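Local coordinates for sensor histidine kinase (Pseudomonas syringae pv. tomato, PDB 3CIT), which probably senses a signal through this GAF domain and passes it on as a dimeric histidine kinase of a two-component phosphorelay, at residues D19-L24 with C35-R39. Sequence-based numbering, arbitrary orientation.
Sequences DTGQEL and CVLQR. With SO4 (sulfate ion), chain C.
In this GAF domain, residues 19-24 and 35-39 form part of an antiparallel helical hairpin, helix 3-26 turning back through a short connection into helix 29-43; the hairpin packs with helix 128-156 beside the five-stranded antiparallel sheet. Both segments are regular alpha-helix; their axes run at 163° and come no nearer than 11.1 Å, a wide spacing bridged by side chains. Thr-20 and Val-36 set the register, CA to CA 7.3 Å.

Arg-39 spans the gap. With chi1 m and the remaining torsions t, its side chain is extended and delivers the guanidinium edge-on to helix 3-26. Arg-39 NH1 and Arg-39 NH2 both donate to Glu-23 OE1, each at 2.9 Å, in a bifurcated salt bridge; Glu-23, one turn after Thr-20, reaches it with chi1 m and chi2 t. Arg-39 NH1 also donates to Thr-20 OG1 at 3.0 Å. That hydroxyl, with chi1 m, is in turn hydrogen-bonded to the carbonyl O of Leu-16 in its own helix. The NE/NH2 edge holds a sulfate ion, probably from the crystallisation liquor, with Arg-39 NH2 donating to sulfate O1 at 3.1 Å.

Beneath this polar layer the helices meet through apolar groups: Thr-20 CG2 lies 4.0 Å from both Cys-35 SG and Val-36 CG2, and Leu-24 CD2 is 3.7 Å from Val-36 CG2. Helix 128-156 closes this side, with Leu-137 against Thr-20 and Val-36, while Val-36 and Leu-37 also touch Leu-115 of the sheet. The remaining guanidinium donor, Arg-39 NE, is satisfied by sulfate O2 at 2.8 Å.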
ATOM      1  N   ASP A  19       7.212 -20.073  -3.115  1.00 24.47           N
ATOM      2  CA  ASP A  19       7.641 -20.928  -4.202  1.00 25.43           C
ATOM      3  C   ASP A  19       8.129 -20.125  -5.413  1.00 26.10           C
ATOM      4  O   ASP A  19       9.184 -20.435  -5.983  1.00 25.01           O
ATOM      5  CB  ASP A  19       6.520 -21.880  -4.615  1.00 25.77           C
ATOM      6  CG  ASP A  19       6.243 -22.940  -3.564  1.00 29.00           C
ATOM      7  OD1 ASP A  19       6.981 -22.989  -2.555  1.00 30.93           O
ATOM      8  OD2 ASP A  19       5.304 -23.745  -3.750  1.00 34.81           O
ATOM      9  N   THR A  20       7.382 -19.099  -5.804  1.00 25.86           N
ATOM     10  CA  THR A  20       7.786 -18.297  -6.969  1.00 26.58           C
ATOM     11  C   THR A  20       9.003 -17.407  -6.646  1.00 27.47           C
ATOM     12  O   THR A  20       9.924 -17.243  -7.458  1.00 26.16           O
ATOM     13  CB  THR A  20       6.626 -17.461  -7.512  1.00 27.12           C
ATOM     14  OG1 THR A  20       5.452 -18.278  -7.634  1.00 27.72           O
ATOM     15  CG2 THR A  20       6.984 -16.859  -8.914  1.00 24.75           C
ATOM     16  N   GLY A  21       9.034 -16.863  -5.448  1.00 28.25           N
ATOM     17  CA  GLY A  21      10.159 -16.060  -5.035  1.00 30.40           C
ATOM     18  C   GLY A  21      11.449 -16.858  -5.012  1.00 31.51           C
ATOM     19  O   GLY A  21      12.502 -16.313  -5.354  1.00 33.53           O
ATOM     20  N   GLN A  22      11.371 -18.131  -4.629  1.00 32.09           N
ATOM     21  CA  GLN A  22      12.538 -19.027  -4.597  1.00 33.81           C
ATOM     22  C   GLN A  22      13.006 -19.282  -6.022  1.00 33.98           C
ATOM     23  O   GLN A  22      14.213 -19.291  -6.313  1.00 34.44           O
ATOM     24  CB  GLN A  22      12.221 -20.389  -3.890  1.00 34.20           C
ATOM     25  CG  GLN A  22      12.425 -20.408  -2.337  1.00 36.59           C
ATOM     26  CD  GLN A  22      11.701 -21.570  -1.577  1.00 36.89           C
ATOM     27  OE1 GLN A  22      11.093 -22.471  -2.187  1.00 42.26           O
ATOM     28  NE2 GLN A  22      11.776 -21.538  -0.228  1.00 38.85           N
ATOM     29  N   GLU A  23      12.052 -19.500  -6.912  1.00 33.85           N
ATOM     30  CA  GLU A  23      12.366 -19.844  -8.290  1.00 34.39           C
ATOM     31  C   GLU A  23      12.920 -18.709  -9.110  1.00 33.62           C
ATOM     32  O   GLU A  23      13.744 -18.948  -9.982  1.00 32.28           O
ATOM     33  CB  GLU A  23      11.132 -20.387  -8.961  1.00 35.34           C
ATOM     34  CG  GLU A  23      10.781 -21.695  -8.361  1.00 39.97           C
ATOM     35  CD  GLU A  23       9.613 -22.314  -9.026  1.00 44.79           C
ATOM     36  OE1 GLU A  23       8.556 -22.414  -8.353  1.00 47.31           O
ATOM     37  OE2 GLU A  23       9.777 -22.706 -10.208  1.00 47.87           O
ATOM     38  N   LEU A  24      12.462 -17.483  -8.847  1.00 33.03           N
ATOM     39  CA  LEU A  24      12.998 -16.312  -9.535  1.00 33.81           C
ATOM     40  C   LEU A  24      14.509 -16.222  -9.425  1.00 34.21           C
ATOM     41  O   LEU A  24      15.151 -15.772 -10.359  1.00 34.81           O
ATOM     42  CB  LEU A  24      12.390 -15.018  -8.999  1.00 33.56           C
ATOM     43  CG  LEU A  24      10.931 -14.822  -9.363  1.00 32.98           C
ATOM     44  CD1 LEU A  24      10.432 -13.480  -8.807  1.00 31.28           C
ATOM     45  CD2 LEU A  24      10.774 -14.911 -10.879  1.00 33.43           C
ATOM     46  N   CYS A  35       7.201 -16.879 -15.995  1.00 26.18           N
ATOM     47  CA  CYS A  35       6.795 -17.628 -14.803  1.00 25.66           C
ATOM     48  C   CYS A  35       5.832 -16.805 -13.956  1.00 23.74           C
ATOM     49  O   CYS A  35       4.770 -17.284 -13.563  1.00 23.09           O
ATOM     50  CB  CYS A  35       8.031 -18.004 -13.985  1.00 25.77           C
ATOM     51  SG  CYS A  35       7.721 -18.789 -12.381  1.00 28.69           S
ATOM     52  N   VAL A  36       6.214 -15.567 -13.676  1.00 21.36           N
ATOM     53  CA  VAL A  36       5.391 -14.709 -12.848  1.00 21.84           C
ATOM     54  C   VAL A  36       4.086 -14.402 -13.551  1.00 21.22           C
ATOM     55  O   VAL A  36       3.025 -14.463 -12.937  1.00 20.58           O
ATOM     56  CB  VAL A  36       6.134 -13.419 -12.421  1.00 21.38           C
ATOM     57  CG1 VAL A  36       5.201 -12.419 -11.781  1.00 20.96           C
ATOM     58  CG2 VAL A  36       7.279 -13.759 -11.482  1.00 22.01           C
ATOM     59  N   LEU A  37       4.127 -14.081 -14.841  1.00 22.47           N
ATOM     60  CA  LEU A  37       2.870 -13.766 -15.514  1.00 22.83           C
ATOM     61  C   LEU A  37       1.906 -14.965 -15.521  1.00 22.51           C
ATOM     62  O   LEU A  37       0.725 -14.826 -15.149  1.00 23.91           O
ATOM     63  CB  LEU A  37       3.149 -13.264 -16.932  1.00 23.32           C
ATOM     64  CG  LEU A  37       1.963 -12.824 -17.736  1.00 23.12           C
ATOM     65  CD1 LEU A  37       1.221 -11.674 -17.090  1.00 24.63           C
ATOM     66  CD2 LEU A  37       2.509 -12.472 -19.137  1.00 23.65           C
ATOM     67  N   GLN A  38       2.402 -16.138 -15.892  1.00 23.41           N
ATOM     68  CA  GLN A  38       1.578 -17.332 -15.944  1.00 24.69           C
ATOM     69  C   GLN A  38       0.986 -17.669 -14.585  1.00 23.94           C
ATOM     70  O   GLN A  38      -0.228 -17.960 -14.457  1.00 24.23           O
ATOM     71  CB  GLN A  38       2.388 -18.528 -16.469  1.00 25.26           C
ATOM     72  CG  GLN A  38       2.714 -18.377 -17.951  1.00 29.69           C
ATOM     73  CD  GLN A  38       3.496 -19.549 -18.523  1.00 29.83           C
ATOM     74  OE1 GLN A  38       4.070 -20.363 -17.784  1.00 38.86           O
ATOM     75  NE2 GLN A  38       3.558 -19.612 -19.838  1.00 37.04           N
ATOM     76  N   ARG A  39       1.825 -17.639 -13.557  1.00 23.24           N
ATOM     77  CA  ARG A  39       1.342 -17.964 -12.204  1.00 23.11           C
ATOM     78  C   ARG A  39       0.345 -16.946 -11.660  1.00 22.42           C
ATOM     79  O   ARG A  39      -0.619 -17.325 -10.987  1.00 21.39           O
ATOM     80  CB  ARG A  39       2.521 -18.112 -11.248  1.00 23.14           C
ATOM     81  CG  ARG A  39       3.283 -19.375 -11.553  1.00 24.04           C
ATOM     82  CD  ARG A  39       4.239 -19.732 -10.491  1.00 25.29           C
ATOM     83  NE  ARG A  39       4.992 -20.915 -10.842  1.00 26.04           N
ATOM     84  CZ  ARG A  39       5.862 -21.488 -10.032  1.00 28.30           C
ATOM     85  NH1 ARG A  39       6.068 -20.994  -8.812  1.00 28.47           N
ATOM     86  NH2 ARG A  39       6.492 -22.576 -10.427  1.00 30.06           N
TER
HETATM   87  S   SO4 C   1       4.245 -23.977 -13.240  0.50 66.51           S
HETATM   88  O1  SO4 C   1       5.668 -24.161 -12.972  0.50 66.24           O
HETATM   89  O2  SO4 C   1       3.743 -22.769 -12.599  0.50 65.88           O
HETATM   90  O3  SO4 C   1       4.040 -23.866 -14.681  0.50 66.51           O
HETATM   91  O4  SO4 C   1       3.513 -25.135 -12.728  0.50 67.00           O